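Local coordinates for protein OS-9 homolog (Saccharomyces cerevisiae, PDB 2YMA) that recognises misfolded glycoproteins in the endoplasmic reticulum lumen as a lectin of the HRD1 ubiquitin-ligase complex and forms homodimers, this piece being its dimerization domain, at residues P16-L19 with I23-L26; S45-I50 with Q56-A61. All coordinates share one frame; numbering follows the deposited sequence.

Interaction 1. Residues P16-L19 with I23-L26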
loop_
_atom_site.group_PDB
_atom_site.type_symbol
_atom_site.label_atom_id
_atom_site.label_comp_id
_atom_site.label_asym_id
_atom_site.label_seq_id
_atom_site.Cartn_x
_atom_site.Cartn_y
_atom_site.Cartn_z
ATOM N N PRO A 16 -4.373 -5.815 -22.781
ATOM C CA PRO A 16 -4.755 -4.433 -22.470
ATOM C C PRO A 16 -6.255 -4.217 -22.596
ATOM O O PRO A 16 -6.837 -4.612 -23.585
ATOM C CB PRO A 16 -4.019 -3.610 -23.537
ATOM C CG PRO A 16 -3.472 -4.618 -24.545
ATOM C CD PRO A 16 -4.021 -5.969 -24.200
ATOM N N ILE A 17 -6.859 -3.602 -21.586
ATOM C CA ILE A 17 -8.273 -3.275 -21.602
ATOM C C ILE A 17 -8.417 -1.767 -21.398
ATOM O O ILE A 17 -7.942 -1.204 -20.406
ATOM C CB ILE A 17 -9.025 -4.016 -20.480
ATOM C CG1 ILE A 17 -8.886 -5.533 -20.653
ATOM C CG2 ILE A 17 -10.484 -3.584 -20.436
ATOM C CD1 ILE A 17 -9.389 -6.336 -19.458
ATOM N N PHE A 18 -9.071 -1.123 -22.351
ATOM C CA PHE A 18 -9.243 0.322 -22.353
ATOM C C PHE A 18 -10.158 0.835 -21.240
ATOM O O PHE A 18 -11.341 0.479 -21.186
ATOM C CB PHE A 18 -9.809 0.754 -23.705
ATOM C CG PHE A 18 -9.802 2.234 -23.914
ATOM C CD1 PHE A 18 -8.632 2.960 -23.739
ATOM C CD2 PHE A 18 -10.957 2.904 -24.292
ATOM C CE1 PHE A 18 -8.610 4.328 -23.927
ATOM C CE2 PHE A 18 -10.943 4.283 -24.488
ATOM C CZ PHE A 18 -9.767 4.991 -24.310
ATOM N N LEU A 19 -9.612 1.688 -20.370
ATOM C CA LEU A 19 -10.396 2.303 -19.296
ATOM C C LEU A 19 -10.868 3.699 -19.700
ATOM O O LEU A 19 -11.646 4.354 -18.995
ATOM C CB LEU A 19 -9.575 2.381 -18.013
ATOM C CG LEU A 19 -9.099 1.040 -17.449
ATOM C CD1 LEU A 19 -8.541 1.234 -16.045
ATOM C CD2 LEU A 19 -10.247 0.046 -17.436
ATOM N N ILE A 23 -5.989 5.665 -20.823
ATOM C CA ILE A 23 -5.476 4.768 -19.787
ATOM C C ILE A 23 -5.916 3.331 -20.044
ATOM O O ILE A 23 -7.074 3.076 -20.382
ATOM C CB ILE A 23 -5.942 5.219 -18.379
ATOM C CG1 ILE A 23 -5.525 6.667 -18.129
ATOM C CG2 ILE A 23 -5.389 4.308 -17.302
ATOM C CD1 ILE A 23 -6.041 7.247 -16.826
ATOM N N TYR A 24 -4.994 2.390 -19.886
ATOM C CA TYR A 24 -5.317 0.981 -20.087
ATOM C C TYR A 24 -5.035 0.113 -18.878
ATOM O O TYR A 24 -3.990 0.242 -18.233
ATOM C CB TYR A 24 -4.528 0.419 -21.259
ATOM C CG TYR A 24 -5.008 0.910 -22.587
ATOM C CD1 TYR A 24 -4.532 2.114 -23.116
ATOM C CD2 TYR A 24 -5.946 0.176 -23.325
ATOM C CE1 TYR A 24 -4.980 2.589 -24.356
ATOM C CE2 TYR A 24 -6.398 0.631 -24.559
ATOM C CZ TYR A 24 -5.908 1.837 -25.074
ATOM O OH TYR A 24 -6.348 2.286 -26.303
ATOM N N PHE A 25 -5.965 -0.789 -18.594
ATOM C CA PHE A 25 -5.732 -1.837 -17.609
ATOM C C PHE A 25 -4.919 -2.946 -18.289
ATOM O O PHE A 25 -5.338 -3.510 -19.308
ATOM C CB PHE A 25 -7.079 -2.380 -17.090
ATOM C CG PHE A 25 -6.964 -3.297 -15.896
ATOM C CD1 PHE A 25 -6.975 -2.785 -14.604
ATOM C CD2 PHE A 25 -6.867 -4.670 -16.066
ATOM C CE1 PHE A 25 -6.882 -3.628 -13.494
ATOM C CE2 PHE A 25 -6.779 -5.517 -14.968
ATOM C CZ PHE A 25 -6.785 -4.997 -13.682
ATOM N N LEU A 26 -3.757 -3.258 -17.735
ATOM C CA LEU A 26 -2.936 -4.345 -18.270
ATOM C C LEU A 26 -3.097 -5.584 -17.414
ATOM O O LEU A 26 -2.633 -5.635 -16.266
ATOM C CB LEU A 26 -1.457 -3.947 -18.314
ATOM C CG LEU A 26 -1.184 -2.812 -19.297
ATOM C CD1 LEU A 26 0.306 -2.501 -19.419
ATOM C CD2 LEU A 26 -1.755 -3.205 -20.631
#
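P16-L19 and I23-L26 run antiparallel as the two arms of a beta hairpin, with the axes of the short segments at 143° and three backbone hydrogen bonds between the strands. I17 and F25 form the hydrogen-bonded pair: I17 N gives to F25 O and F25 N gives to I17 O, both at 2.7 Å. Nearer the turn, L19 N reaches I23 O at 2.9 Å. P16 with L26 and F18 with Y24 are the neighbouring non-hydrogen-bonded pairs, and their side chains share one side of the hairpin. There the tyrosine ring reaches across to F18, its CD2 against the F18 backbone and one face under F18 CD1, near the rim. The F18 ring does not lie flat on it; the planes are inclined at 47°, while F18 CB approaches Y24 CE2 at 3.5 Å. With F18 CG anti to the backbone N (chi1 -170°), the phenyl ring lies out toward the hydroxyl end of the tyrosine. Next along this side, P16 CB rests against the L26 methyl CD2 at 3.7 Å.

I17 and F25 project from the other side. F25 swings its ring away from P16-L19 and packs on L37 and on M65 of helix 52-67, leaving its CB to make the contact across the strands. The hairpin forms one end of the domain's mixed sheet, I23-L26 bonding on to strand 36-39 through Y24 and L26. L19 leans toward I23-L26, and its CG, CD1 and CD2 each lie 4.0 Å from F25 CB.

Interaction 2. Residues S45-I50 with Q56-A61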
loop_
_atom_site.group_PDB
_atom_site.type_symbol
_atom_site.label_atom_id
_atom_site.label_comp_id
_atom_site.label_asym_id
_atom_site.label_seq_id
_atom_site.Cartn_x
_atom_site.Cartn_y
_atom_site.Cartn_z
ATOM N N SER A 45 2.402 12.767 -19.956
ATOM C CA SER A 45 3.717 12.194 -20.229
ATOM C C SER A 45 4.740 12.584 -19.163
ATOM O O SER A 45 5.695 11.841 -18.887
ATOM C CB SER A 45 4.194 12.636 -21.614
ATOM O OG SER A 45 4.062 14.040 -21.770
ATOM N N ASN A 46 4.515 13.747 -18.557
ATOM C CA ASN A 46 5.441 14.332 -17.594
ATOM C C ASN A 46 4.927 14.236 -16.164
ATOM O O ASN A 46 4.046 14.996 -15.762
ATOM C CB ASN A 46 5.698 15.796 -17.958
ATOM C CG ASN A 46 6.621 16.496 -16.977
ATOM O OD1 ASN A 46 6.566 16.270 -15.762
ATOM N ND2 ASN A 46 7.477 17.362 -17.505
ATOM N N TRP A 47 5.509 13.325 -15.389
ATOM C CA TRP A 47 5.003 13.018 -14.049
ATOM C C TRP A 47 5.602 13.849 -12.915
ATOM O O TRP A 47 5.423 13.536 -11.735
ATOM C CB TRP A 47 5.091 11.512 -13.771
ATOM C CG TRP A 47 4.039 10.799 -14.546
ATOM C CD1 TRP A 47 4.125 10.355 -15.839
ATOM C CD2 TRP A 47 2.704 10.511 -14.109
ATOM N NE1 TRP A 47 2.929 9.789 -16.224
ATOM C CE2 TRP A 47 2.041 9.871 -15.179
ATOM C CE3 TRP A 47 2.003 10.732 -12.914
ATOM C CZ2 TRP A 47 0.714 9.441 -15.090
ATOM C CZ3 TRP A 47 0.678 10.299 -12.827
ATOM C CH2 TRP A 47 0.054 9.662 -13.908
ATOM N N ASP A 48 6.294 14.921 -13.282
ATOM C CA ASP A 48 6.725 15.905 -12.306
ATOM C C ASP A 48 5.590 16.897 -12.090
ATOM O O ASP A 48 5.041 17.011 -10.988
ATOM C CB ASP A 48 7.981 16.613 -12.797
ATOM C CG ASP A 48 9.170 15.679 -12.886
ATOM O OD1 ASP A 48 9.386 14.897 -11.932
ATOM O OD2 ASP A 48 9.885 15.718 -13.909
ATOM N N GLU A 49 5.232 17.597 -13.161
ATOM C CA GLU A 49 4.077 18.485 -13.142
ATOM C C GLU A 49 2.748 17.706 -13.261
ATOM O O GLU A 49 2.142 17.657 -14.328
ATOM C CB GLU A 49 4.198 19.533 -14.254
ATOM N N ILE A 50 2.311 17.105 -12.153
ATOM C CA ILE A 50 1.017 16.425 -12.074
ATOM C C ILE A 50 -0.096 17.420 -11.768
ATOM O O ILE A 50 -0.164 17.949 -10.660
ATOM C CB ILE A 50 1.015 15.352 -10.953
ATOM C CG1 ILE A 50 2.000 14.238 -11.281
ATOM C CG2 ILE A 50 -0.371 14.760 -10.763
ATOM C CD1 ILE A 50 2.087 13.204 -10.218
ATOM N N GLN A 56 -8.373 13.735 -12.500
ATOM C CA GLN A 56 -9.703 13.670 -13.085
ATOM C C GLN A 56 -9.817 12.537 -14.122
ATOM O O GLN A 56 -10.827 11.830 -14.173
ATOM C CB GLN A 56 -10.114 15.025 -13.668
ATOM C CG GLN A 56 -11.586 15.360 -13.420
ATOM C CD GLN A 56 -11.814 16.005 -12.071
ATOM O OE1 GLN A 56 -10.878 16.497 -11.451
ATOM N NE2 GLN A 56 -13.060 16.003 -11.609
ATOM N N LYS A 57 -8.770 12.344 -14.916
ATOM C CA LYS A 57 -8.753 11.250 -15.878
ATOM C C LYS A 57 -8.648 9.892 -15.191
ATOM O O LYS A 57 -9.358 8.956 -15.537
ATOM C CB LYS A 57 -7.616 11.438 -16.873
ATOM C CG LYS A 57 -7.822 12.624 -17.785
ATOM C CD LYS A 57 -6.627 12.848 -18.697
ATOM C CE LYS A 57 -6.907 13.934 -19.729
ATOM N NZ LYS A 57 -5.653 14.353 -20.423
ATOM N N PHE A 58 -7.760 9.790 -14.210
ATOM C CA PHE A 58 -7.593 8.542 -13.487
ATOM C C PHE A 58 -8.837 8.200 -12.683
ATOM O O PHE A 58 -9.224 7.036 -12.597
ATOM C CB PHE A 58 -6.340 8.585 -12.610
ATOM C CG PHE A 58 -5.116 8.062 -13.302
ATOM C CD1 PHE A 58 -4.362 8.883 -14.117
ATOM C CD2 PHE A 58 -4.741 6.737 -13.163
ATOM C CE1 PHE A 58 -3.239 8.400 -14.767
ATOM C CE2 PHE A 58 -3.631 6.246 -13.814
ATOM C CZ PHE A 58 -2.872 7.083 -14.617
ATOM N N GLY A 59 -9.484 9.213 -12.119
ATOM C CA GLY A 59 -10.767 8.990 -11.475
ATOM C C GLY A 59 -11.729 8.240 -12.390
ATOM O O GLY A 59 -12.351 7.261 -11.974
ATOM N N ASN A 60 -11.850 8.695 -13.639
ATOM C CA ASN A 60 -12.752 8.068 -14.603
ATOM C C ASN A 60 -12.338 6.642 -14.934
ATOM O O ASN A 60 -13.179 5.734 -15.002
ATOM C CB ASN A 60 -12.811 8.872 -15.912
ATOM C CG ASN A 60 -13.355 10.264 -15.721
ATOM O OD1 ASN A 60 -14.155 10.514 -14.818
ATOM N ND2 ASN A 60 -12.918 11.191 -16.569
ATOM N N ALA A 61 -11.041 6.448 -15.161
ATOM C CA ALA A 61 -10.527 5.121 -15.487
ATOM C C ALA A 61 -10.772 4.120 -14.345
ATOM O O ALA A 61 -11.099 2.945 -14.596
ATOM C CB ALA A 61 -9.044 5.197 -15.832
#
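W47 and F58 meet through their aromatic rings alone, bringing the loop that precedes helix 52-67 against a side of that helix in the Yos9 dimerization domain. From its CB, W47 sets CG anti to the carbonyl carbon (chi1 -73°), and the indole extends from the loop toward the helix. The benzo end leads: CZ2 comes to 4.1 Å from F58 CE1, and CH2, at the far corner, closes to 3.6 Å from the same atom and 4.0 Å from F58 CZ. CE1 lies close to the indole plane, at its edge. The six-membered rings are steeply inclined, with planes at 77° and centroids 5.9 Å apart, yet the approach to the phenylalanine ring is oblique. The two side chains advance from opposite directions, and only 64 Å² is buried between the segments. F116 joins them by meeting each ring edge-to-face, and V39 of strand 36-39 touches both, so the pair belongs to a larger apolar cluster between helix and sheet.

W47 lies inside a turn closed by N46. N46 OD1 accepts from D48 N at 2.8 Å, nearly in line with the side-chain carbonyl, which makes an Asx turn, and from E49 N, three residues on, an Asx motif; E49 N, at 3.2 Å from OD1, stands well above the amide plane.

How the interactions relate
Interaction 1 closes the hairpin before the chain enters the loop and helix of interaction 2, and the two centres lie 15 Å apart. They touch where the hairpin backs onto helix 52-67. I23 is the main bridge: its CD1 packs 3.6 Å from F58 CD1 and 3.8 Å from A61 CB. Alongside, L19 CD1 comes within 3.4 Å of A61 O. F58 is therefore shared, meeting W47 through CE1 and CZ and the hairpin through CD1. The apolar packing runs from hairpin through helix to loop inside one dimerization domain; the other chain of the assembly touches none of the four segments.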